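Local coordinates for superoxide reductase (Giardia intestinalis, PDB 4D7P), which probably reduces superoxide to hydrogen peroxide at a mononuclear iron centre, at residues T50-G55 against T63-C68. Sequence-based numbering, arbitrary orientation.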
loop_
_atom_site.group_PDB
_atom_site.type_symbol
_atom_site.label_atom_id
_atom_site.label_comp_id
_atom_site.label_asym_id
_atom_site.label_seq_id
_atom_site.Cartn_x
_atom_site.Cartn_y
_atom_site.Cartn_z
ATOM N N THR A 50 0.269 -9.180 1.654
ATOM C CA THR A 50 -0.959 -8.407 1.478
ATOM C C THR A 50 -2.187 -9.276 1.563
ATOM O O THR A 50 -2.165 -10.446 1.198
ATOM C CB THR A 50 -1.023 -7.653 0.108
ATOM O OG1 THR A 50 -0.952 -8.600 -0.972
ATOM C CG2 THR A 50 0.095 -6.607 -0.022
ATOM N N ILE A 51 -3.266 -8.676 2.041
ATOM C CA ILE A 51 -4.573 -9.293 2.018
ATOM C C ILE A 51 -5.456 -8.253 1.363
ATOM O O ILE A 51 -5.625 -7.152 1.900
ATOM C CB ILE A 51 -5.076 -9.652 3.420
ATOM C CG1 ILE A 51 -4.218 -10.760 4.046
ATOM C CG2 ILE A 51 -6.531 -10.061 3.372
ATOM C CD1 ILE A 51 -4.490 -10.952 5.530
ATOM N N ARG A 52 -5.957 -8.560 0.172
ATOM C CA ARG A 52 -6.832 -7.633 -0.536
ATOM C C ARG A 52 -8.243 -8.149 -0.528
ATOM O O ARG A 52 -8.450 -9.359 -0.596
ATOM C CB ARG A 52 -6.367 -7.435 -1.979
ATOM C CG ARG A 52 -5.055 -6.719 -2.086
ATOM C CD ARG A 52 -4.289 -7.149 -3.306
ATOM N NE ARG A 52 -4.590 -6.323 -4.466
ATOM C CZ ARG A 52 -4.391 -6.726 -5.717
ATOM N NH1 ARG A 52 -3.909 -7.944 -5.934
ATOM N NH2 ARG A 52 -4.684 -5.936 -6.748
ATOM N N LEU A 53 -9.202 -7.227 -0.462
ATOM C CA LEU A 53 -10.614 -7.563 -0.554
ATOM C C LEU A 53 -11.228 -6.894 -1.776
ATOM O O LEU A 53 -11.095 -5.684 -1.967
ATOM C CB LEU A 53 -11.378 -7.144 0.716
ATOM C CG LEU A 53 -12.845 -7.594 0.756
ATOM C CD1 LEU A 53 -12.927 -9.118 0.735
ATOM C CD2 LEU A 53 -13.601 -7.036 1.974
ATOM N N PHE A 54 -11.883 -7.698 -2.603
ATOM C CA PHE A 54 -12.574 -7.214 -3.792
ATOM C C PHE A 54 -14.076 -7.408 -3.648
ATOM O O PHE A 54 -14.522 -8.424 -3.112
ATOM C CB PHE A 54 -12.103 -7.952 -5.053
ATOM C CG PHE A 54 -10.650 -7.774 -5.367
ATOM C CD1 PHE A 54 -9.696 -8.611 -4.804
ATOM C CD2 PHE A 54 -10.238 -6.797 -6.252
ATOM C CE1 PHE A 54 -8.358 -8.449 -5.094
ATOM C CE2 PHE A 54 -8.891 -6.631 -6.550
ATOM C CZ PHE A 54 -7.956 -7.453 -5.967
ATOM N N GLY A 55 -14.850 -6.441 -4.131
ATOM C CA GLY A 55 -16.272 -6.662 -4.366
ATOM C C GLY A 55 -16.609 -6.856 -5.841
ATOM O O GLY A 55 -16.179 -6.076 -6.690
ATOM N N THR A 63 -14.778 -6.440 -10.975
ATOM C CA THR A 63 -14.057 -6.908 -9.795
ATOM C C THR A 63 -13.334 -5.725 -9.146
ATOM O O THR A 63 -12.210 -5.381 -9.513
ATOM C CB THR A 63 -13.063 -8.022 -10.152
ATOM O OG1 THR A 63 -13.782 -9.133 -10.706
ATOM C CG2 THR A 63 -12.316 -8.491 -8.920
ATOM N N LEU A 64 -14.011 -5.083 -8.203
ATOM C CA LEU A 64 -13.575 -3.798 -7.673
ATOM C C LEU A 64 -12.778 -3.946 -6.364
ATOM O O LEU A 64 -13.298 -4.468 -5.381
ATOM C CB LEU A 64 -14.804 -2.918 -7.447
ATOM C CG LEU A 64 -14.650 -1.480 -6.970
ATOM C CD1 LEU A 64 -13.944 -0.625 -8.028
ATOM C CD2 LEU A 64 -16.021 -0.906 -6.633
ATOM N N GLU A 65 -11.525 -3.501 -6.347
ATOM C CA GLU A 65 -10.729 -3.616 -5.131
ATOM C C GLU A 65 -11.217 -2.611 -4.112
ATOM O O GLU A 65 -11.255 -1.410 -4.370
ATOM C CB GLU A 65 -9.238 -3.407 -5.394
ATOM C CG GLU A 65 -8.399 -3.761 -4.163
ATOM C CD GLU A 65 -6.917 -3.531 -4.360
ATOM O OE1 GLU A 65 -6.256 -4.361 -5.009
ATOM O OE2 GLU A 65 -6.406 -2.516 -3.860
ATOM N N LEU A 66 -11.612 -3.113 -2.954
ATOM C CA LEU A 66 -12.122 -2.253 -1.905
ATOM C C LEU A 66 -10.990 -1.707 -1.070
ATOM O O LEU A 66 -11.057 -0.566 -0.597
ATOM C CB LEU A 66 -13.116 -3.013 -1.023
ATOM C CG LEU A 66 -14.187 -3.768 -1.822
ATOM C CD1 LEU A 66 -15.072 -4.536 -0.873
ATOM C CD2 LEU A 66 -15.006 -2.800 -2.671
ATOM N N GLY A 67 -9.950 -2.518 -0.884
ATOM C CA GLY A 67 -8.787 -2.078 -0.128
ATOM C C GLY A 67 -7.734 -3.165 -0.007
ATOM O O GLY A 67 -7.919 -4.270 -0.511
ATOM N N CYS A 68 -6.626 -2.844 0.657
ATOM C CA CYS A 68 -5.477 -3.736 0.712
ATOM C C CYS A 68 -4.751 -3.575 2.023
ATOM O O CYS A 68 -4.217 -2.494 2.309
ATOM C CB CYS A 68 -4.512 -3.464 -0.449
ATOM S SG CYS A 68 -2.949 -4.435 -0.407
#
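Thr-50 lays its CG2 against the sulfur of Cys-68, with Thr-50 CG2 to Cys-68 SG 3.8 Å. Two residues on, Arg-52 faces Cys-68 in a non-hydrogen-bonded pair, and its CG packs against the same SG at 3.5 Å. The arginine chain is bent at chi3 (91°), the torsion that places NE, and crosses Glu-65 at about a right angle. Its NE forms a salt bridge to Glu-65 OE1 at 2.6 Å, the donor lying above the carboxylate plane, while NH2 adds a weak bond to the same oxygen. The other carboxylate oxygen, OE2, is hydrogen-bonded to Trp-72 of a second subunit, so both ends of the buried carboxylate have partners.

Leu-53 pairs with two residues, its O taking Leu-66 N at 2.8 Å and its N giving to Gly-67 O, which makes a classic beta bulge; on the opposite side of the sheet from Arg-52, Leu-53 CD2 touches Leu-66 CD1. The Phe-54 ring meets the guanidinium edge-on, CZ over the centre of one face and Arg-52 NH2 in the ring plane. It lies obliquely against Glu-65, Phe-54 CE2 to Glu-65 CB 3.4 Å, with Glu-65 CG making an off-centre CH-pi contact, and Thr-63 CG2 reaches Phe-54 CD2. Gly-55 closes a reciprocal backbone pair with Leu-64. The bulged hairpin 48-57/63-71 belongs to the immunoglobulin-like beta sandwich of the desulfoferrodoxin family, with 63-71 outermost in its sheet within the chain and paired on to the second subunit.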